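Side-chain contacts in DNA alpha-glucosyltransferase (Enterobacteria phage T4, PDB 1XV5), which is a phage glycosyltransferase of the GT-B class, built on two parallel-sheet domains, and holds uridine-5'-diphosphate in a pocket: residues A[261-265]-A[266-270]; A[336-339]-A[340-343]; A[359-362]-A[363-367]. All coordinates share one frame; numbering follows the deposited sequence.

Contact 1: A[261-265]-A[266-270]; sequences KMNLA and PNQPA
Ala265 O is approached by Gln268 CG at 3.1 Å, a carbon contact and not a hydrogen bond, and Ser229 OG gives it a weak hydrogen bond. The contact is a tight turn in the surface loop that joins the parallel strands 251-254 and 270-273, within the second Rossmann-like sheet of this GT-B protein. Asn267 has a left-handed backbone conformation, and there the chain turns back. Gln268 then comes round to face Asn263. The two side chains cross at about a right angle, and their amide groups stack with planes 28° apart. Asn263 CG is 3.6 Å from Gln268 CD. Gln268 bends at chi2 (-61°), which brings its amide over that of Asn263. This is flat amide-on-amide packing at the protein surface. Ser229, on strand 229-233, bonds through OG mainly to Leu264 O and only weakly to Ala265 O. Earlier in the loop, the Met262 side chain touches Val231, Tyr254 and Leu273. At the turn itself Ala265 CB lies 3.3 Å from Pro266 CD, as the peptide bond into the proline brings them together.

Contact 2: A[336-339]-A[340-343]; sequences NTPL and TSHD
Backbone and hydroxyl bonds meet at Pro338 O, which accepts from both Ser341 N and Ser341 OG. The first bond, Ser341 N to Pro338 O, is 3.0 Å and closes a short 3-10 turn. The second, Ser341 OG to Pro338 O, is 2.6 Å and lies in the carbonyl plane. Ser341 OG stands between its own backbone N and carbonyl carbon (chi1 67°), which turns the hydroxyl back to the carbonyl three residues earlier. The weaker polar contacts come from His342. Its ND1 gives a weak bond to Pro338 O at 3.3 Å, with the oxygen in the plane of the ring at its edge. His342 N gives another weak bond to Leu339 O. A water sits 2.7 Å from Leu339 O and 2.6 Å from His342 O, placed to bridge the two carbonyls. Thr337 crosses the imidazole at about a right angle, but its OG1 is bonded to Asp335. The apolar and aromatic contacts face the protein. Leu339 is buried against Phe381 and Trp348, while His342 meets Phe332 edge-to-face. Pro338 O thus draws two clear donors and a weak third from consecutive residues. The weak ND1 bond is consistent with an imidazole that carries a proton on ND1.

Contact 3: A[359-362]-A[363-367]; sequences ERIK and ELSSD
Glu363 N to Glu359 O and Leu364 N to Arg360 O, both 3.0 Å, continue the alpha-helical bonding through the end of helix 354-365, before Ser366 N gives a weaker bond to Lys362 O. Arg360 bends at chi2 (55°) and lies along the helix toward its C-terminal end. Its NH1 forms a salt bridge with Glu363 OE1, modelled at 2.5 Å, a length that is doubtful. The oxygen lies in the guanidinium plane, but the arginine comes from above the carboxylate plane, and the two planes are 77° apart. Leu364 CD1 lies over one face of the guanidinium, toward the rim, 3.5 Å from Arg360 NE. A second salt bridge, Lys362 NZ to Glu359 OE1, spans 3.2 Å. Ile361 O is held twice, by Ser365 N and by Ser365 OG at 2.7 Å. These two donors approach from opposite faces of the carbonyl plane. The serine hydroxyl thus finds its partner in its own helix. Ile361 and Leu364 pack on Phe290 of strand 288-293, and Ile361 also touches Ile347 of strand 347-349. Beyond the turn, Asp367 is the N-cap of helix 368-386, and its OD2 accepts weak hydrogen bonds from Ala369 N and Leu370 N.

In the fold
All three contacts belong to the domain of the second parallel sheet. Contact 1 lies beside its outermost strand 251-254, while contacts 2 and 3 both touch strand 347-349 at the other edge. The loop of contact 2 leads into that strand, and the helix of contact 3 follows it. Both also touch helix 368-386, at Phe381 and Glu374 respectively. Their nearest atoms are about 6 Å apart. Contact 1 stands farther off, about 13 Å from contact 3 and about 25 Å from contact 2 between nearest atoms. The Leu339 side chain of contact 2 lies about 13 Å from the bound uridine-5'-diphosphate, too far to touch it.

Contact 1: A[261-265]-A[266-270]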
loop_
_atom_site.group_PDB
_atom_site.type_symbol
_atom_site.label_atom_id
_atom_site.label_comp_id
_atom_site.label_asym_id
_atom_site.label_seq_id
_atom_site.Cartn_x
_atom_site.Cartn_y
_atom_site.Cartn_z
ATOM N N LYS A 261 -5.039 -4.828 -26.907
ATOM C CA LYS A 261 -5.631 -6.098 -27.311
ATOM C C LYS A 261 -6.704 -6.565 -26.338
ATOM O O LYS A 261 -7.444 -7.503 -26.627
ATOM C CB LYS A 261 -4.555 -7.178 -27.436
ATOM C CG LYS A 261 -3.680 -7.037 -28.669
ATOM C CD LYS A 261 -4.521 -7.104 -29.932
ATOM C CE LYS A 261 -3.657 -7.020 -31.172
ATOM N NZ LYS A 261 -2.701 -8.150 -31.215
ATOM N N MET A 262 -6.790 -5.916 -25.184
ATOM C CA MET A 262 -7.795 -6.298 -24.203
ATOM C C MET A 262 -9.185 -6.229 -24.806
ATOM O O MET A 262 -9.527 -5.275 -25.504
ATOM C CB MET A 262 -7.735 -5.385 -22.983
ATOM C CG MET A 262 -7.013 -5.995 -21.814
ATOM S SD MET A 262 -7.192 -5.007 -20.328
ATOM C CE MET A 262 -5.477 -4.578 -20.037
ATOM N N ASN A 263 -9.982 -7.251 -24.537
ATOM C CA ASN A 263 -11.341 -7.301 -25.042
ATOM C C ASN A 263 -12.244 -6.801 -23.919
ATOM O O ASN A 263 -12.541 -7.538 -22.979
ATOM C CB ASN A 263 -11.698 -8.739 -25.423
ATOM C CG ASN A 263 -12.958 -8.823 -26.253
ATOM O OD1 ASN A 263 -13.301 -9.884 -26.777
ATOM N ND2 ASN A 263 -13.661 -7.702 -26.376
ATOM N N LEU A 264 -12.671 -5.544 -24.015
ATOM C CA LEU A 264 -13.516 -4.946 -22.985
ATOM C C LEU A 264 -15.004 -5.059 -23.286
ATOM O O LEU A 264 -15.829 -4.379 -22.672
ATOM C CB LEU A 264 -13.140 -3.476 -22.797
ATOM C CG LEU A 264 -11.662 -3.234 -22.473
ATOM C CD1 LEU A 264 -11.429 -1.755 -22.206
ATOM C CD2 LEU A 264 -11.262 -4.061 -21.262
ATOM N N ALA A 265 -15.340 -5.934 -24.222
ATOM C CA ALA A 265 -16.723 -6.141 -24.616
ATOM C C ALA A 265 -17.411 -7.158 -23.706
ATOM O O ALA A 265 -16.764 -7.842 -22.915
ATOM C CB ALA A 265 -16.771 -6.613 -26.061
ATOM N N PRO A 266 -18.747 -7.260 -23.801
ATOM C CA PRO A 266 -19.511 -8.202 -22.981
ATOM C C PRO A 266 -19.155 -9.658 -23.274
ATOM O O PRO A 266 -18.574 -9.970 -24.314
ATOM C CB PRO A 266 -20.959 -7.890 -23.357
ATOM C CG PRO A 266 -20.912 -6.437 -23.698
ATOM C CD PRO A 266 -19.649 -6.341 -24.517
ATOM N N ASN A 267 -19.504 -10.537 -22.340
ATOM C CA ASN A 267 -19.271 -11.972 -22.466
ATOM C C ASN A 267 -17.829 -12.405 -22.658
ATOM O O ASN A 267 -17.544 -13.330 -23.415
ATOM C CB ASN A 267 -20.128 -12.533 -23.601
ATOM C CG ASN A 267 -21.604 -12.344 -23.347
ATOM O OD1 ASN A 267 -22.116 -12.737 -22.298
ATOM N ND2 ASN A 267 -22.299 -11.742 -24.303
ATOM N N GLN A 268 -16.915 -11.748 -21.960
ATOM C CA GLN A 268 -15.506 -12.100 -22.056
ATOM C C GLN A 268 -15.011 -12.498 -20.680
ATOM O O GLN A 268 -15.602 -12.122 -19.670
ATOM C CB GLN A 268 -14.691 -10.907 -22.554
ATOM C CG GLN A 268 -15.189 -10.350 -23.869
ATOM C CD GLN A 268 -15.123 -11.372 -24.982
ATOM O OE1 GLN A 268 -15.948 -11.366 -25.893
ATOM N NE2 GLN A 268 -14.130 -12.249 -24.919
ATOM N N PRO A 269 -13.935 -13.293 -20.619
ATOM C CA PRO A 269 -13.431 -13.676 -19.301
ATOM C C PRO A 269 -12.756 -12.443 -18.719
ATOM O O PRO A 269 -12.642 -11.423 -19.397
ATOM C CB PRO A 269 -12.435 -14.786 -19.622
ATOM C CG PRO A 269 -11.915 -14.388 -20.968
ATOM C CD PRO A 269 -13.169 -13.949 -21.695
ATOM N N ALA A 270 -12.319 -12.521 -17.471
ATOM C CA ALA A 270 -11.644 -11.381 -16.864
ATOM C C ALA A 270 -10.401 -11.049 -17.693
ATOM O O ALA A 270 -9.676 -11.947 -18.125
ATOM C CB ALA A 270 -11.249 -11.710 -15.430
#

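Contact 2: A[336-339]-A[340-343]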
loop_
_atom_site.group_PDB
_atom_site.type_symbol
_atom_site.label_atom_id
_atom_site.label_comp_id
_atom_site.label_asym_id
_atom_site.label_seq_id
_atom_site.Cartn_x
_atom_site.Cartn_y
_atom_site.Cartn_z
ATOM N N ASN A 336 -13.045 7.079 15.281
ATOM C CA ASN A 336 -12.728 5.715 15.705
ATOM C C ASN A 336 -13.863 4.691 15.605
ATOM O O ASN A 336 -13.864 3.685 16.318
ATOM C CB ASN A 336 -12.185 5.756 17.136
ATOM C CG ASN A 336 -11.230 4.617 17.434
ATOM O OD1 ASN A 336 -10.387 4.271 16.606
ATOM N ND2 ASN A 336 -11.341 4.042 18.630
ATOM N N THR A 337 -14.826 4.950 14.728
ATOM C CA THR A 337 -15.941 4.027 14.527
ATOM C C THR A 337 -15.658 3.214 13.262
ATOM O O THR A 337 -14.897 3.648 12.398
ATOM C CB THR A 337 -17.274 4.782 14.356
ATOM O OG1 THR A 337 -17.163 5.698 13.263
ATOM C CG2 THR A 337 -17.617 5.563 15.620
ATOM N N PRO A 338 -16.270 2.025 13.132
ATOM C CA PRO A 338 -16.040 1.192 11.943
ATOM C C PRO A 338 -16.308 1.960 10.648
ATOM O O PRO A 338 -17.243 2.758 10.576
ATOM C CB PRO A 338 -17.022 0.036 12.138
ATOM C CG PRO A 338 -17.121 -0.075 13.643
ATOM C CD PRO A 338 -17.212 1.376 14.061
ATOM N N LEU A 339 -15.498 1.721 9.620
ATOM C CA LEU A 339 -15.682 2.414 8.352
ATOM C C LEU A 339 -17.065 2.126 7.766
ATOM O O LEU A 339 -17.663 2.989 7.130
ATOM C CB LEU A 339 -14.604 1.998 7.349
ATOM C CG LEU A 339 -13.143 2.194 7.754
ATOM C CD1 LEU A 339 -12.257 1.853 6.550
ATOM C CD2 LEU A 339 -12.894 3.629 8.197
ATOM N N THR A 340 -17.569 0.916 7.993
ATOM C CA THR A 340 -18.882 0.524 7.482
ATOM C C THR A 340 -20.058 1.241 8.155
ATOM O O THR A 340 -21.184 1.192 7.657
ATOM C CB THR A 340 -19.107 -1.003 7.630
ATOM O OG1 THR A 340 -18.666 -1.429 8.926
ATOM C CG2 THR A 340 -18.348 -1.770 6.552
ATOM N N SER A 341 -19.804 1.910 9.277
ATOM C CA SER A 341 -20.876 2.605 9.987
ATOM C C SER A 341 -21.207 3.973 9.402
ATOM O O SER A 341 -22.023 4.708 9.959
ATOM C CB SER A 341 -20.513 2.764 11.468
ATOM O OG SER A 341 -19.406 3.635 11.634
ATOM N N HIS A 342 -20.589 4.315 8.278
ATOM C CA HIS A 342 -20.831 5.614 7.658
ATOM C C HIS A 342 -21.489 5.561 6.292
ATOM O O HIS A 342 -21.388 4.567 5.573
ATOM C CB HIS A 342 -19.521 6.386 7.507
ATOM C CG HIS A 342 -18.856 6.710 8.804
ATOM N ND1 HIS A 342 -18.118 5.787 9.513
ATOM C CD2 HIS A 342 -18.827 7.852 9.528
ATOM C CE1 HIS A 342 -17.663 6.348 10.618
ATOM N NE2 HIS A 342 -18.080 7.600 10.652
ATOM N N ASP A 343 -22.164 6.656 5.951
ATOM C CA ASP A 343 -22.805 6.804 4.653
ATOM C C ASP A 343 -21.677 7.418 3.831
ATOM O O ASP A 343 -21.648 8.620 3.575
ATOM C CB ASP A 343 -23.989 7.765 4.754
ATOM C CG ASP A 343 -24.619 8.054 3.409
ATOM O OD1 ASP A 343 -24.304 7.337 2.439
ATOM O OD2 ASP A 343 -25.435 8.997 3.326
HETATM O O HOH W 1 -19.229 3.154 4.980
#

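Contact 3: A[359-362]-A[363-367]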
loop_
_atom_site.group_PDB
_atom_site.type_symbol
_atom_site.label_atom_id
_atom_site.label_comp_id
_atom_site.label_asym_id
_atom_site.label_seq_id
_atom_site.Cartn_x
_atom_site.Cartn_y
_atom_site.Cartn_z
ATOM N N GLU A 359 -26.715 -5.516 -6.892
ATOM C CA GLU A 359 -27.925 -4.709 -7.016
ATOM C C GLU A 359 -27.602 -3.236 -6.791
ATOM O O GLU A 359 -28.140 -2.364 -7.470
ATOM C CB GLU A 359 -28.988 -5.180 -6.022
ATOM C CG GLU A 359 -29.576 -6.538 -6.379
ATOM C CD GLU A 359 -30.289 -6.528 -7.724
ATOM O OE1 GLU A 359 -30.529 -7.618 -8.284
ATOM O OE2 GLU A 359 -30.618 -5.429 -8.219
ATOM N N ARG A 360 -26.708 -2.963 -5.848
ATOM C CA ARG A 360 -26.319 -1.588 -5.559
ATOM C C ARG A 360 -25.529 -1.035 -6.745
ATOM O O ARG A 360 -25.693 0.122 -7.132
ATOM C CB ARG A 360 -25.483 -1.540 -4.276
ATOM C CG ARG A 360 -25.060 -0.136 -3.836
ATOM C CD ARG A 360 -26.249 0.814 -3.669
ATOM N NE ARG A 360 -25.845 2.062 -3.026
ATOM C CZ ARG A 360 -26.620 3.134 -2.896
ATOM N NH1 ARG A 360 -27.861 3.128 -3.367
ATOM N NH2 ARG A 360 -26.154 4.218 -2.287
ATOM N N ILE A 361 -24.677 -1.873 -7.325
ATOM C CA ILE A 361 -23.879 -1.476 -8.476
ATOM C C ILE A 361 -24.802 -1.118 -9.642
ATOM O O ILE A 361 -24.594 -0.118 -10.328
ATOM C CB ILE A 361 -22.921 -2.616 -8.891
ATOM C CG1 ILE A 361 -21.827 -2.767 -7.831
ATOM C CG2 ILE A 361 -22.323 -2.335 -10.264
ATOM C CD1 ILE A 361 -20.900 -3.958 -8.056
ATOM N N LYS A 362 -25.825 -1.934 -9.867
ATOM C CA LYS A 362 -26.757 -1.654 -10.947
ATOM C C LYS A 362 -27.516 -0.357 -10.675
ATOM O O LYS A 362 -27.835 0.392 -11.600
ATOM C CB LYS A 362 -27.736 -2.818 -11.124
ATOM C CG LYS A 362 -27.092 -4.074 -11.700
ATOM C CD LYS A 362 -28.130 -5.124 -12.085
ATOM C CE LYS A 362 -28.880 -5.653 -10.874
ATOM N NZ LYS A 362 -29.952 -6.605 -11.283
ATOM N N GLU A 363 -27.801 -0.090 -9.404
ATOM C CA GLU A 363 -28.514 1.125 -9.037
ATOM C C GLU A 363 -27.694 2.366 -9.391
ATOM O O GLU A 363 -28.200 3.296 -10.016
ATOM C CB GLU A 363 -28.842 1.111 -7.539
ATOM C CG GLU A 363 -29.433 2.410 -7.015
ATOM C CD GLU A 363 -29.936 2.285 -5.590
ATOM O OE1 GLU A 363 -29.283 1.581 -4.789
ATOM O OE2 GLU A 363 -30.980 2.897 -5.270
ATOM N N LEU A 364 -26.421 2.384 -9.007
ATOM C CA LEU A 364 -25.584 3.536 -9.320
ATOM C C LEU A 364 -25.312 3.640 -10.818
ATOM O O LEU A 364 -25.193 4.736 -11.358
ATOM C CB LEU A 364 -24.254 3.472 -8.549
ATOM C CG LEU A 364 -24.273 4.020 -7.118
ATOM C CD1 LEU A 364 -25.229 3.213 -6.260
ATOM C CD2 LEU A 364 -22.866 3.977 -6.531
ATOM N N SER A 365 -25.226 2.495 -11.485
ATOM C CA SER A 365 -24.963 2.459 -12.920
ATOM C C SER A 365 -26.075 3.102 -13.738
ATOM O O SER A 365 -25.830 3.643 -14.817
ATOM C CB SER A 365 -24.791 1.013 -13.397
ATOM O OG SER A 365 -23.654 0.393 -12.819
ATOM N N SER A 366 -27.295 3.048 -13.219
ATOM C CA SER A 366 -28.451 3.576 -13.938
ATOM C C SER A 366 -28.837 5.020 -13.641
ATOM O O SER A 366 -29.755 5.555 -14.263
ATOM C CB SER A 366 -29.660 2.682 -13.668
ATOM O OG SER A 366 -30.033 2.760 -12.302
ATOM N N ASP A 367 -28.141 5.655 -12.706
ATOM C CA ASP A 367 -28.466 7.026 -12.333
ATOM C C ASP A 367 -27.192 7.839 -12.136
ATOM O O ASP A 367 -26.576 7.788 -11.076
ATOM C CB ASP A 367 -29.297 6.999 -11.045
ATOM C CG ASP A 367 -29.752 8.376 -10.599
ATOM O OD1 ASP A 367 -30.597 8.437 -9.678
ATOM O OD2 ASP A 367 -29.270 9.388 -11.148
#